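Local atomic coordinates of fructuronate-tagaturonate epimerase UxaE from Cohnella laeviribosi in complex with 1 glycerol (Cohnella laeviribosi, PDB entry 6IL9), a protein that catalyses the epimerisation that interconverts fructuronate and tagaturonate, probably with the help of a zinc ion held in its TIM barrel. Residues D419-D422 and E423-P426; R477-I480 and G481-D485; M251-I254 and Y255-I259; A121-S124 and I125-A129; E70-L73 and V74-H78. All blocks are in the same frame, centred on the assembly; numbering follows the deposited sequence.

Contact 1 of 5, residues D419-D422 and E423-P426; sequences DVSD and EELP
Glu424 turns its carboxylate back along the chain to meet Ser421, three residues earlier. With CG beside the backbone N (chi1 -68°) and the chain extended from there, OE1 comes back to the Ser421 amide. The bond from Ser421 N to Glu424 OE1 is 2.9 Å long and nearly straight, and the donor comes to the anti side of OE1, 21° out of the carboxylate plane. In return Glu424 N donates to Ser421 O over 3.0 Å, from above the carbonyl plane. Replacing Glu424 by an alanine removes this carboxylate and would probably leave the Ser421 amide without its acceptor, the turn freer to open. The serine hydroxyl lies alongside the glutamate chain, with Ser421 OG 3.3 Å from Glu424 CG, and one water joins this hydroxyl to Glu423 OE1. On another side of the turn Leu425 lies beside Asp422, both pointing the same way, and crosses Val420 at about a right angle, Leu425 CD2 being 3.6 Å from Val420 CG2. Asp422 OD1 is tied to Arg388 of helix 384-402, on which Leu425 also packs. The bonding is thus reciprocal: Ser421 and Glu424 each satisfy the other's backbone N-H, fixing the turn from both ends.

Contact 2 of 5, residues R477-I480 and G481-D485; sequences RSHI and GKHLD
The backbone from Arg477 to Asp485 is helical, with Leu484 N bonded to Ile480 O at 3.0 Å, but the bond from His483 N to His479 O is stretched to 3.4 Å and weak. That same carbonyl also takes a bond from the imidazole of His483: ND1 donates to His479 O over 2.8 Å, and the acceptor lies almost in the ring plane. The two histidines also form a T-shaped pair, their planes 73° apart. The edge of His483 comes over one face of His479, with His483 CE1 3.5 Å from His479 NE2. His479 reaches this place because its CG is anti to the backbone N (chi1 -176°). Both rings are held at the far end too, His479 NE2 by Thr370 and His483 NE2 by the amide of Asp347. Elsewhere on the helix Ile480 and Leu484 rest on Leu96 and Ile94 of strand 93-96. The arrangement is that of a C-terminal helix laid against a TIM barrel, with His483 reaching the segment that follows zinc ligand His343.

Contact 3 of 5, residues M251-I254 and Y255-I259; sequences MIYI and YEKYI
Tyr253 and Lys257 make a side-chain contact one helical turn apart near the end of helix 234-259, which packs between helices 165-173 and 281-293 on the outside of the TIM barrel. The two side chains lie alongside each other and point the same way. Each has its CG anti to the backbone N (chi1 163° for Tyr253, -167° for Lys257), and the lysine chain is fully extended, so Lys257 CD passes 3.7 Å from Tyr253 CZ and Lys257 NZ donates to Tyr253 OH at 3.0 Å. One residue further round the helix, Ile254 and Tyr258 meet through Ile254 CD1 and Tyr258 CD2, 4.0 Å apart, and both touch Ile168. On another flank Ile252 CG2 lies 3.5 Å from Glu256 OE2, the two chains running side by side. Glu165 completes the polar group: it forms a salt bridge with Lys257 and hydrogen bonds with the hydroxyls of Tyr253 and Tyr258. Shared among these three partners, its negative charge is probably well stabilised, and the ammonium of Lys257, by donating to Tyr253 OH, probably makes that hydroxyl a stronger donor to Glu165.

Contact 4 of 5, residues A121-S124 and I125-A129; sequences AQQS and IRELA
Ser124 and Glu127 close a capping box at an abrupt change of direction, the axes of strand segment 121-124 and helix segment 125-129 standing at 82°. Ser124 is the N-cap: its OG, placed between the backbone N and the carbonyl carbon (chi1 70°), accepts from Glu127 N at 2.9 Å. The carboxylate answers from the other side of the box, Ser124 N donating to the anti lone pair of Glu127 OE1 over 2.8 Å in a nearly straight bond. A water also donates to Glu127 OE1, at 2.7 Å, and it links this oxygen to Gln122 NE2. Gln123 crosses the glutamate at about a right angle, its OE1 3.3 Å from Glu127 CB. The bent chain of Gln123 brings Gln123 NE2 back to Gln122 O, 2.9 Å away, where the donor meets a lone pair in the carbonyl plane and so fixes the rotation of the amide. Glu127 OE2 forms a salt bridge with Arg99, which leaves both carboxylate oxygens engaged. The site is the C-terminal end of a TIM-barrel strand, probably beside the active centre, as is usual in this fold: Glu127's side chain lies about 5 Å from the bound glycerol, Ser124's about 8 Å from the zinc ion, and Ser124 touches zinc ligand His161.

Contact 5 of 5, residues E70-L73 and V74-H78; sequences ENRL and VLNRH
Leu73, Val74 and Asn76 have the most surface buried between these two turns of helix 69-78, and Arg72 supplies the polar partner. Asn76 OD1 accepts from Arg72 NH1 at 2.9 Å, the donor lying in the amide carbonyl plane and the acceptor near the plane of the guanidinium, at its edge. The two flat groups are nonetheless turned 64° apart. Arg72 starts with CG anti to the backbone N and then bends sharply at chi2 (-94°), which swings the guanidinium along the helix toward Asn76; on the way Arg72 CD passes 3.4 Å from Asn76 OD1. Leu73 CD2 lies over the rim of one face of that guanidinium and also comes within 4.1 Å of Asn76 OD1. Val74 touches the preceding turn through one branch, Val74 CG2 lying 3.3 Å from Glu70 O. Asp140, on helix 135-149, forms a salt bridge with Arg72 NE, while Asn76 ND2 is held by Thr82. A leucine in place of Arg72 would probably leave Asn76 OD1 without its donor and Asp140 without its ion-pair mate. The helix is thus sandwiched: Arg72 and Leu75 pack on helix 135-149 of the barrel, whereas Val74 rests on helix 49-53, which links strands 39-45 and 57-59 of the antiparallel N-terminal sheet.

From the N terminus the order is contact 5, contact 4, contact 3, contact 1 and contact 2, strictly in series: none nests in or crosses another, and each closes no more than a turn of the chain. Contact 5 joins the antiparallel N-terminal part to the barrel, and its nearest atoms lie about 8 Å from those of contact 4, at the end of the second barrel strand. Contact 3 lies on an outer barrel helix, across the chain's centre from both contacts 1 and 2. Contact 1 is a turn in the loop before helix 432-440, its centre about 52 Å from that of contact 3. Contact 2 brings the C-terminal helix back to the first barrel strand.

Contact 1 of 5, residues D419-D422 and E423-P426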
loop_
_atom_site.group_PDB
_atom_site.type_symbol
_atom_site.label_atom_id
_atom_site.label_comp_id
_atom_site.label_asym_id
_atom_site.label_seq_id
_atom_site.Cartn_x
_atom_site.Cartn_y
_atom_site.Cartn_z
ATOM N N ASP A 419 -16.563 -9.663 -29.025
ATOM C CA ASP A 419 -17.902 -9.093 -28.948
ATOM C C ASP A 419 -17.916 -7.634 -28.513
ATOM O O ASP A 419 -18.998 -7.060 -28.368
ATOM C CB ASP A 419 -18.769 -9.911 -27.983
ATOM C CG ASP A 419 -19.096 -11.298 -28.516
ATOM O OD1 ASP A 419 -19.005 -11.515 -29.746
ATOM O OD2 ASP A 419 -19.442 -12.175 -27.695
ATOM N N VAL A 420 -16.758 -7.019 -28.285
ATOM C CA VAL A 420 -16.695 -5.652 -27.788
ATOM C C VAL A 420 -15.842 -4.829 -28.744
ATOM O O VAL A 420 -14.813 -5.301 -29.232
ATOM C CB VAL A 420 -16.141 -5.595 -26.345
ATOM C CG1 VAL A 420 -16.992 -6.460 -25.436
ATOM C CG2 VAL A 420 -14.729 -6.090 -26.302
ATOM N N SER A 421 -16.292 -3.611 -29.031
ATOM C CA SER A 421 -15.567 -2.732 -29.936
ATOM C C SER A 421 -14.434 -2.037 -29.194
ATOM O O SER A 421 -14.380 -2.026 -27.965
ATOM C CB SER A 421 -16.497 -1.690 -30.546
ATOM O OG SER A 421 -16.915 -0.756 -29.565
ATOM N N ASP A 422 -13.520 -1.437 -29.960
ATOM C CA ASP A 422 -12.442 -0.679 -29.332
ATOM C C ASP A 422 -12.995 0.399 -28.411
ATOM O O ASP A 422 -12.483 0.608 -27.301
ATOM C CB ASP A 422 -11.543 -0.058 -30.402
ATOM C CG ASP A 422 -10.597 -1.064 -31.033
ATOM O OD1 ASP A 422 -10.620 -2.251 -30.645
ATOM O OD2 ASP A 422 -9.808 -0.659 -31.927
ATOM N N GLU A 423 -14.052 1.087 -28.848
ATOM C CA GLU A 423 -14.624 2.160 -28.045
ATOM C C GLU A 423 -15.188 1.637 -26.732
ATOM O O GLU A 423 -15.287 2.392 -25.760
ATOM C CB GLU A 423 -15.716 2.883 -28.833
ATOM C CG GLU A 423 -15.319 3.243 -30.257
ATOM C CD GLU A 423 -15.749 2.191 -31.270
ATOM O OE1 GLU A 423 -16.942 2.187 -31.658
ATOM O OE2 GLU A 423 -14.891 1.374 -31.678
ATOM N N GLU A 424 -15.567 0.362 -26.691
ATOM C CA GLU A 424 -16.169 -0.244 -25.510
ATOM C C GLU A 424 -15.159 -0.899 -24.576
ATOM O O GLU A 424 -15.524 -1.238 -23.445
ATOM C CB GLU A 424 -17.190 -1.312 -25.910
ATOM C CG GLU A 424 -18.442 -0.807 -26.584
ATOM C CD GLU A 424 -19.279 -1.955 -27.141
ATOM O OE1 GLU A 424 -18.683 -2.948 -27.609
ATOM O OE2 GLU A 424 -20.525 -1.874 -27.108
ATOM N N LEU A 425 -13.926 -1.129 -25.022
ATOM C CA LEU A 425 -12.942 -1.786 -24.164
ATOM C C LEU A 425 -12.797 -1.143 -22.789
ATOM O O LEU A 425 -12.658 -1.893 -21.807
ATOM C CB LEU A 425 -11.584 -1.843 -24.878
ATOM C CG LEU A 425 -11.511 -2.789 -26.086
ATOM C CD1 LEU A 425 -10.158 -2.655 -26.731
ATOM C CD2 LEU A 425 -11.747 -4.254 -25.703
ATOM N N PRO A 426 -12.833 0.187 -22.631
ATOM C CA PRO A 426 -12.691 0.759 -21.281
ATOM C C PRO A 426 -13.788 0.345 -20.316
ATOM O O PRO A 426 -13.560 0.388 -19.099
ATOM C CB PRO A 426 -12.720 2.272 -21.536
ATOM C CG PRO A 426 -12.176 2.418 -22.923
ATOM C CD PRO A 426 -12.743 1.239 -23.668
HETATM O O HOH W 1 -19.055 1.083 -30.101
#

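Contact 2 of 5, residues R477-I480 and G481-D485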
loop_
_atom_site.group_PDB
_atom_site.type_symbol
_atom_site.label_atom_id
_atom_site.label_comp_id
_atom_site.label_asym_id
_atom_site.label_seq_id
_atom_site.Cartn_x
_atom_site.Cartn_y
_atom_site.Cartn_z
ATOM N N ARG A 477 -6.231 11.392 -9.897
ATOM C CA ARG A 477 -6.866 12.452 -9.120
ATOM C C ARG A 477 -8.351 12.181 -8.950
ATOM O O ARG A 477 -8.899 12.324 -7.848
ATOM C CB ARG A 477 -6.643 13.804 -9.796
ATOM C CG ARG A 477 -5.192 14.245 -9.719
ATOM C CD ARG A 477 -5.034 15.713 -10.117
ATOM N NE ARG A 477 -5.576 15.985 -11.447
ATOM C CZ ARG A 477 -4.856 15.997 -12.567
ATOM N NH1 ARG A 477 -3.558 15.739 -12.535
ATOM N NH2 ARG A 477 -5.436 16.274 -13.730
ATOM N N SER A 478 -9.010 11.745 -10.021
ATOM C CA SER A 478 -10.449 11.517 -9.960
ATOM C C SER A 478 -10.772 10.289 -9.122
ATOM O O SER A 478 -11.684 10.307 -8.284
ATOM C CB SER A 478 -10.997 11.356 -11.380
ATOM O OG SER A 478 -12.357 10.964 -11.349
ATOM N N HIS A 479 -10.036 9.209 -9.346
ATOM C CA HIS A 479 -10.345 7.924 -8.737
ATOM C C HIS A 479 -9.952 7.893 -7.262
ATOM O O HIS A 479 -10.760 7.523 -6.408
ATOM C CB HIS A 479 -9.627 6.826 -9.521
ATOM C CG HIS A 479 -9.939 5.444 -9.056
ATOM N ND1 HIS A 479 -11.192 4.881 -9.175
ATOM C CD2 HIS A 479 -9.153 4.501 -8.486
ATOM C CE1 HIS A 479 -11.167 3.655 -8.684
ATOM N NE2 HIS A 479 -9.942 3.400 -8.265
ATOM N N ILE A 480 -8.706 8.250 -6.945
ATOM C CA ILE A 480 -8.334 8.328 -5.530
ATOM C C ILE A 480 -9.067 9.479 -4.845
ATOM O O ILE A 480 -9.409 9.392 -3.655
ATOM C CB ILE A 480 -6.801 8.436 -5.394
ATOM C CG1 ILE A 480 -6.146 7.238 -6.081
ATOM C CG2 ILE A 480 -6.359 8.493 -3.913
ATOM C CD1 ILE A 480 -6.596 5.896 -5.538
ATOM N N GLY A 481 -9.333 10.568 -5.576
ATOM C CA GLY A 481 -10.112 11.649 -4.997
ATOM C C GLY A 481 -11.462 11.171 -4.496
ATOM O O GLY A 481 -11.920 11.579 -3.430
ATOM N N LYS A 482 -12.111 10.294 -5.258
ATOM C CA LYS A 482 -13.405 9.762 -4.834
ATOM C C LYS A 482 -13.278 8.944 -3.553
ATOM O O LYS A 482 -14.179 8.964 -2.703
ATOM C CB LYS A 482 -14.005 8.910 -5.950
ATOM C CG LYS A 482 -15.223 8.130 -5.522
ATOM C CD LYS A 482 -15.833 7.403 -6.703
ATOM C CE LYS A 482 -17.091 6.673 -6.264
ATOM N NZ LYS A 482 -17.830 6.122 -7.436
ATOM N N HIS A 483 -12.179 8.198 -3.406
ATOM C CA HIS A 483 -11.926 7.487 -2.154
ATOM C C HIS A 483 -11.855 8.463 -0.987
ATOM O O HIS A 483 -12.489 8.260 0.055
ATOM C CB HIS A 483 -10.609 6.702 -2.231
ATOM C CG HIS A 483 -10.662 5.474 -3.091
ATOM N ND1 HIS A 483 -10.757 5.522 -4.465
ATOM C CD2 HIS A 483 -10.589 4.162 -2.764
ATOM C CE1 HIS A 483 -10.752 4.290 -4.948
ATOM N NE2 HIS A 483 -10.652 3.446 -3.936
ATOM N N LEU A 484 -11.054 9.520 -1.139
ATOM C CA LEU A 484 -10.872 10.475 -0.046
ATOM C C LEU A 484 -12.175 11.203 0.279
ATOM O O LEU A 484 -12.505 11.394 1.453
ATOM C CB LEU A 484 -9.773 11.474 -0.403
ATOM C CG LEU A 484 -8.399 10.859 -0.689
ATOM C CD1 LEU A 484 -7.400 11.959 -1.014
ATOM C CD2 LEU A 484 -7.951 10.064 0.512
ATOM N N ASP A 485 -12.933 11.587 -0.752
ATOM C CA ASP A 485 -14.215 12.259 -0.548
ATOM C C ASP A 485 -15.175 11.394 0.263
ATOM O O ASP A 485 -15.817 11.873 1.203
ATOM C CB ASP A 485 -14.829 12.609 -1.906
ATOM C CG ASP A 485 -14.061 13.711 -2.628
ATOM O OD1 ASP A 485 -13.177 14.330 -1.998
ATOM O OD2 ASP A 485 -14.342 13.945 -3.826
#

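Contact 3 of 5, residues M251-I254 and Y255-I259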
loop_
_atom_site.group_PDB
_atom_site.type_symbol
_atom_site.label_atom_id
_atom_site.label_comp_id
_atom_site.label_asym_id
_atom_site.label_seq_id
_atom_site.Cartn_x
_atom_site.Cartn_y
_atom_site.Cartn_z
ATOM N N MET A 251 4.164 -10.962 17.611
ATOM C CA MET A 251 4.108 -9.503 17.615
ATOM C C MET A 251 5.092 -8.920 18.625
ATOM O O MET A 251 5.868 -8.010 18.310
ATOM C CB MET A 251 2.679 -9.035 17.938
ATOM C CG MET A 251 1.595 -9.410 16.926
ATOM S SD MET A 251 -0.115 -9.284 17.584
ATOM C CE MET A 251 -0.948 -10.336 16.399
ATOM N N ILE A 252 5.057 -9.430 19.857
ATOM C CA ILE A 252 5.915 -8.899 20.910
ATOM C C ILE A 252 7.382 -9.114 20.557
ATOM O O ILE A 252 8.215 -8.221 20.741
ATOM C CB ILE A 252 5.565 -9.547 22.259
ATOM C CG1 ILE A 252 4.148 -9.147 22.675
ATOM C CG2 ILE A 252 6.576 -9.138 23.325
ATOM C CD1 ILE A 252 3.493 -10.129 23.638
ATOM N N TYR A 253 7.713 -10.305 20.057
ATOM C CA TYR A 253 9.096 -10.646 19.729
ATOM C C TYR A 253 9.659 -9.706 18.670
ATOM O O TYR A 253 10.783 -9.202 18.797
ATOM C CB TYR A 253 9.149 -12.099 19.255
ATOM C CG TYR A 253 10.401 -12.507 18.502
ATOM C CD1 TYR A 253 11.588 -12.778 19.180
ATOM C CD2 TYR A 253 10.381 -12.661 17.116
ATOM C CE1 TYR A 253 12.729 -13.179 18.492
ATOM C CE2 TYR A 253 11.519 -13.054 16.418
ATOM C CZ TYR A 253 12.688 -13.307 17.113
ATOM O OH TYR A 253 13.819 -13.701 16.430
ATOM N N ILE A 254 8.882 -9.453 17.619
ATOM C CA ILE A 254 9.324 -8.545 16.560
ATOM C C ILE A 254 9.433 -7.121 17.092
ATOM O O ILE A 254 10.405 -6.404 16.807
ATOM C CB ILE A 254 8.364 -8.630 15.358
ATOM C CG1 ILE A 254 8.445 -10.010 14.681
ATOM C CG2 ILE A 254 8.638 -7.509 14.372
ATOM C CD1 ILE A 254 9.840 -10.396 14.191
ATOM N N TYR A 255 8.429 -6.673 17.849
ATOM C CA TYR A 255 8.484 -5.321 18.398
ATOM C C TYR A 255 9.755 -5.115 19.219
ATOM O O TYR A 255 10.476 -4.124 19.041
ATOM C CB TYR A 255 7.249 -5.022 19.256
ATOM C CG TYR A 255 7.380 -3.635 19.841
ATOM C CD1 TYR A 255 7.172 -2.510 19.043
ATOM C CD2 TYR A 255 7.772 -3.442 21.165
ATOM C CE1 TYR A 255 7.343 -1.239 19.534
ATOM C CE2 TYR A 255 7.942 -2.156 21.674
ATOM C CZ TYR A 255 7.718 -1.064 20.853
ATOM O OH TYR A 255 7.891 0.212 21.341
ATOM N N GLU A 256 10.058 -6.060 20.112
ATOM C CA GLU A 256 11.204 -5.877 20.991
ATOM C C GLU A 256 12.522 -6.047 20.245
ATOM O O GLU A 256 13.489 -5.340 20.545
ATOM C CB GLU A 256 11.113 -6.845 22.174
ATOM C CG GLU A 256 9.958 -6.524 23.101
ATOM C CD GLU A 256 9.740 -7.566 24.196
ATOM O OE1 GLU A 256 10.345 -8.660 24.142
ATOM O OE2 GLU A 256 8.952 -7.280 25.123
ATOM N N LYS A 257 12.574 -6.948 19.263
ATOM C CA LYS A 257 13.833 -7.209 18.566
ATOM C C LYS A 257 14.174 -6.101 17.574
ATOM O O LYS A 257 15.347 -5.726 17.445
ATOM C CB LYS A 257 13.775 -8.563 17.851
ATOM C CG LYS A 257 15.143 -9.065 17.357
ATOM C CD LYS A 257 15.101 -10.513 16.871
ATOM C CE LYS A 257 16.466 -10.958 16.323
ATOM N NZ LYS A 257 16.439 -12.381 15.852
ATOM N N TYR A 258 13.170 -5.551 16.879
ATOM C CA TYR A 258 13.408 -4.711 15.705
ATOM C C TYR A 258 12.806 -3.312 15.775
ATOM O O TYR A 258 13.400 -2.379 15.229
ATOM C CB TYR A 258 12.859 -5.402 14.449
ATOM C CG TYR A 258 13.624 -6.649 14.076
ATOM C CD1 TYR A 258 14.958 -6.575 13.697
ATOM C CD2 TYR A 258 13.016 -7.894 14.111
ATOM C CE1 TYR A 258 15.665 -7.705 13.363
ATOM C CE2 TYR A 258 13.710 -9.036 13.770
ATOM C CZ TYR A 258 15.039 -8.933 13.399
ATOM O OH TYR A 258 15.728 -10.074 13.060
ATOM N N ILE A 259 11.647 -3.135 16.393
ATOM C CA ILE A 259 10.989 -1.824 16.373
ATOM C C ILE A 259 11.506 -0.927 17.487
ATOM O O ILE A 259 11.942 0.199 17.239
ATOM C CB ILE A 259 9.459 -2.001 16.461
ATOM C CG1 ILE A 259 8.977 -3.048 15.448
ATOM C CG2 ILE A 259 8.737 -0.656 16.281
ATOM C CD1 ILE A 259 9.208 -2.658 13.994
#

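Contact 4 of 5, residues A121-S124 and I125-A129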
loop_
_atom_site.group_PDB
_atom_site.type_symbol
_atom_site.label_atom_id
_atom_site.label_comp_id
_atom_site.label_asym_id
_atom_site.label_seq_id
_atom_site.Cartn_x
_atom_site.Cartn_y
_atom_site.Cartn_z
ATOM N N ALA A 121 5.215 5.288 -0.719
ATOM C CA ALA A 121 6.024 4.116 -1.018
ATOM C C ALA A 121 5.423 2.958 -0.242
ATOM O O ALA A 121 5.541 2.899 0.984
ATOM C CB ALA A 121 7.485 4.347 -0.629
ATOM N N GLN A 122 4.771 2.043 -0.944
ATOM C CA GLN A 122 4.137 0.915 -0.265
ATOM C C GLN A 122 4.052 -0.230 -1.254
ATOM O O GLN A 122 3.319 -0.124 -2.237
ATOM C CB GLN A 122 2.748 1.300 0.243
ATOM C CG GLN A 122 1.939 0.110 0.732
ATOM C CD GLN A 122 0.460 0.275 0.464
ATOM O OE1 GLN A 122 -0.212 1.057 1.127
ATOM N NE2 GLN A 122 -0.055 -0.458 -0.515
ATOM N N GLN A 123 4.799 -1.306 -1.007
ATOM C CA GLN A 123 4.701 -2.516 -1.817
ATOM C C GLN A 123 4.958 -3.711 -0.913
ATOM O O GLN A 123 5.721 -3.619 0.056
ATOM C CB GLN A 123 5.704 -2.518 -2.985
ATOM C CG GLN A 123 5.311 -1.640 -4.183
ATOM C CD GLN A 123 4.136 -2.213 -4.949
ATOM O OE1 GLN A 123 4.316 -3.032 -5.858
ATOM N NE2 GLN A 123 2.924 -1.802 -4.582
ATOM N N SER A 124 4.304 -4.824 -1.228
ATOM C CA SER A 124 4.507 -6.072 -0.505
ATOM C C SER A 124 5.673 -6.850 -1.101
ATOM O O SER A 124 6.095 -6.613 -2.234
ATOM C CB SER A 124 3.249 -6.944 -0.543
ATOM O OG SER A 124 3.027 -7.465 -1.847
ATOM N N ILE A 125 6.175 -7.806 -0.311
ATOM C CA ILE A 125 7.234 -8.699 -0.775
ATOM C C ILE A 125 6.786 -9.450 -2.022
ATOM O O ILE A 125 7.552 -9.609 -2.981
ATOM C CB ILE A 125 7.643 -9.665 0.356
ATOM C CG1 ILE A 125 8.323 -8.901 1.488
ATOM C CG2 ILE A 125 8.561 -10.745 -0.175
ATOM C CD1 ILE A 125 9.644 -8.274 1.084
ATOM N N ARG A 126 5.528 -9.908 -2.036
ATOM C CA ARG A 126 4.993 -10.588 -3.210
ATOM C C ARG A 126 4.935 -9.658 -4.417
ATOM O O ARG A 126 5.266 -10.061 -5.536
ATOM C CB ARG A 126 3.602 -11.145 -2.901
ATOM C CG ARG A 126 2.854 -11.644 -4.133
ATOM C CD ARG A 126 1.670 -12.490 -3.737
ATOM N NE ARG A 126 2.101 -13.666 -2.988
ATOM C CZ ARG A 126 1.440 -14.172 -1.952
ATOM N NH1 ARG A 126 0.313 -13.601 -1.542
ATOM N NH2 ARG A 126 1.908 -15.244 -1.326
ATOM N N GLU A 127 4.506 -8.410 -4.213
ATOM C CA GLU A 127 4.463 -7.463 -5.324
ATOM C C GLU A 127 5.848 -7.217 -5.907
ATOM O O GLU A 127 6.001 -7.095 -7.127
ATOM C CB GLU A 127 3.849 -6.146 -4.864
ATOM C CG GLU A 127 2.344 -6.160 -4.841
ATOM C CD GLU A 127 1.766 -4.942 -4.144
ATOM O OE1 GLU A 127 2.179 -4.639 -2.997
ATOM O OE2 GLU A 127 0.890 -4.283 -4.746
ATOM N N LEU A 128 6.866 -7.102 -5.050
ATOM C CA LEU A 128 8.229 -6.961 -5.555
ATOM C C LEU A 128 8.628 -8.175 -6.381
ATOM O O LEU A 128 9.218 -8.037 -7.458
ATOM C CB LEU A 128 9.210 -6.779 -4.402
ATOM C CG LEU A 128 9.049 -5.527 -3.541
ATOM C CD1 LEU A 128 10.060 -5.559 -2.402
ATOM C CD2 LEU A 128 9.199 -4.269 -4.392
ATOM N N ALA A 129 8.306 -9.373 -5.891
ATOM C CA ALA A 129 8.690 -10.597 -6.590
ATOM C C ALA A 129 7.969 -10.732 -7.928
ATOM O O ALA A 129 8.565 -11.164 -8.921
ATOM C CB ALA A 129 8.409 -11.806 -5.697
HETATM O O HOH W 2 1.295 -2.942 -1.099
#

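Contact 5 of 5, residues E70-L73 and V74-H78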
loop_
_atom_site.group_PDB
_atom_site.type_symbol
_atom_site.label_atom_id
_atom_site.label_comp_id
_atom_site.label_asym_id
_atom_site.label_seq_id
_atom_site.Cartn_x
_atom_site.Cartn_y
_atom_site.Cartn_z
ATOM N N GLU A 70 21.160 6.579 -6.914
ATOM C CA GLU A 70 22.230 7.343 -6.286
ATOM C C GLU A 70 21.899 8.829 -6.241
ATOM O O GLU A 70 22.192 9.501 -5.247
ATOM C CB GLU A 70 23.559 7.096 -7.009
ATOM C CG GLU A 70 24.213 5.754 -6.660
ATOM C CD GLU A 70 24.496 5.567 -5.160
ATOM O OE1 GLU A 70 24.882 6.547 -4.477
ATOM O OE2 GLU A 70 24.331 4.427 -4.665
ATOM N N ASN A 71 21.275 9.360 -7.302
ATOM C CA ASN A 71 20.895 10.764 -7.288
ATOM C C ASN A 71 19.743 11.020 -6.325
ATOM O O ASN A 71 19.620 12.128 -5.796
ATOM C CB ASN A 71 20.540 11.228 -8.699
ATOM C CG ASN A 71 21.773 11.538 -9.532
ATOM O OD1 ASN A 71 22.852 11.807 -8.989
ATOM N ND2 ASN A 71 21.621 11.502 -10.856
ATOM N N ARG A 72 18.904 10.010 -6.072
ATOM C CA ARG A 72 17.875 10.169 -5.048
ATOM C C ARG A 72 18.503 10.326 -3.672
ATOM O O ARG A 72 18.028 11.120 -2.851
ATOM C CB ARG A 72 16.911 8.979 -5.064
ATOM C CG ARG A 72 15.660 9.192 -4.228
ATOM C CD ARG A 72 15.819 8.624 -2.805
ATOM N NE ARG A 72 15.736 7.169 -2.812
ATOM C CZ ARG A 72 15.756 6.404 -1.727
ATOM N NH1 ARG A 72 15.867 6.952 -0.524
ATOM N NH2 ARG A 72 15.665 5.089 -1.851
ATOM N N LEU A 73 19.577 9.587 -3.403
ATOM C CA LEU A 73 20.237 9.717 -2.108
ATOM C C LEU A 73 20.865 11.094 -1.960
ATOM O O LEU A 73 20.856 11.677 -0.871
ATOM C CB LEU A 73 21.280 8.613 -1.938
ATOM C CG LEU A 73 20.737 7.185 -2.039
ATOM C CD1 LEU A 73 21.849 6.155 -1.948
ATOM C CD2 LEU A 73 19.708 6.947 -0.946
ATOM N N VAL A 74 21.387 11.647 -3.057
ATOM C CA VAL A 74 21.894 13.017 -3.029
ATOM C C VAL A 74 20.768 13.997 -2.715
ATOM O O VAL A 74 20.915 14.896 -1.875
ATOM C CB VAL A 74 22.584 13.353 -4.361
ATOM C CG1 VAL A 74 23.090 14.782 -4.338
ATOM C CG2 VAL A 74 23.699 12.360 -4.634
ATOM N N LEU A 75 19.613 13.832 -3.368
ATOM C CA LEU A 75 18.489 14.716 -3.067
ATOM C C LEU A 75 18.053 14.568 -1.611
ATOM O O LEU A 75 17.704 15.557 -0.958
ATOM C CB LEU A 75 17.313 14.431 -4.007
ATOM C CG LEU A 75 17.434 14.804 -5.485
ATOM C CD1 LEU A 75 16.067 14.679 -6.155
ATOM C CD2 LEU A 75 17.978 16.205 -5.662
ATOM N N ASN A 76 18.078 13.336 -1.088
ATOM C CA ASN A 76 17.727 13.109 0.311
ATOM C C ASN A 76 18.608 13.932 1.243
ATOM O O ASN A 76 18.131 14.463 2.253
ATOM C CB ASN A 76 17.869 11.628 0.663
ATOM C CG ASN A 76 16.689 10.772 0.209
ATOM O OD1 ASN A 76 16.772 9.549 0.274
ATOM N ND2 ASN A 76 15.601 11.397 -0.241
ATOM N N ARG A 77 19.903 14.039 0.924
ATOM C CA ARG A 77 20.819 14.757 1.805
ATOM C C ARG A 77 20.544 16.255 1.814
ATOM O O ARG A 77 20.659 16.904 2.860
ATOM C CB ARG A 77 22.266 14.483 1.398
ATOM C CG ARG A 77 23.285 15.348 2.155
ATOM C CD ARG A 77 24.713 14.833 2.005
ATOM N NE ARG A 77 25.098 14.632 0.608
ATOM C CZ ARG A 77 25.081 13.454 -0.012
ATOM N NH1 ARG A 77 25.446 13.365 -1.290
ATOM N NH2 ARG A 77 24.693 12.366 0.643
ATOM N N HIS A 78 20.171 16.824 0.668
ATOM C CA HIS A 78 20.004 18.265 0.556
ATOM C C HIS A 78 18.562 18.729 0.721
ATOM O O HIS A 78 18.332 19.921 0.952
ATOM C CB HIS A 78 20.545 18.749 -0.796
ATOM C CG HIS A 78 22.013 18.506 -0.974
ATOM N ND1 HIS A 78 22.960 19.488 -0.767
ATOM C CD2 HIS A 78 22.698 17.391 -1.325
ATOM C CE1 HIS A 78 24.163 18.989 -0.986
ATOM N NE2 HIS A 78 24.033 17.719 -1.328
#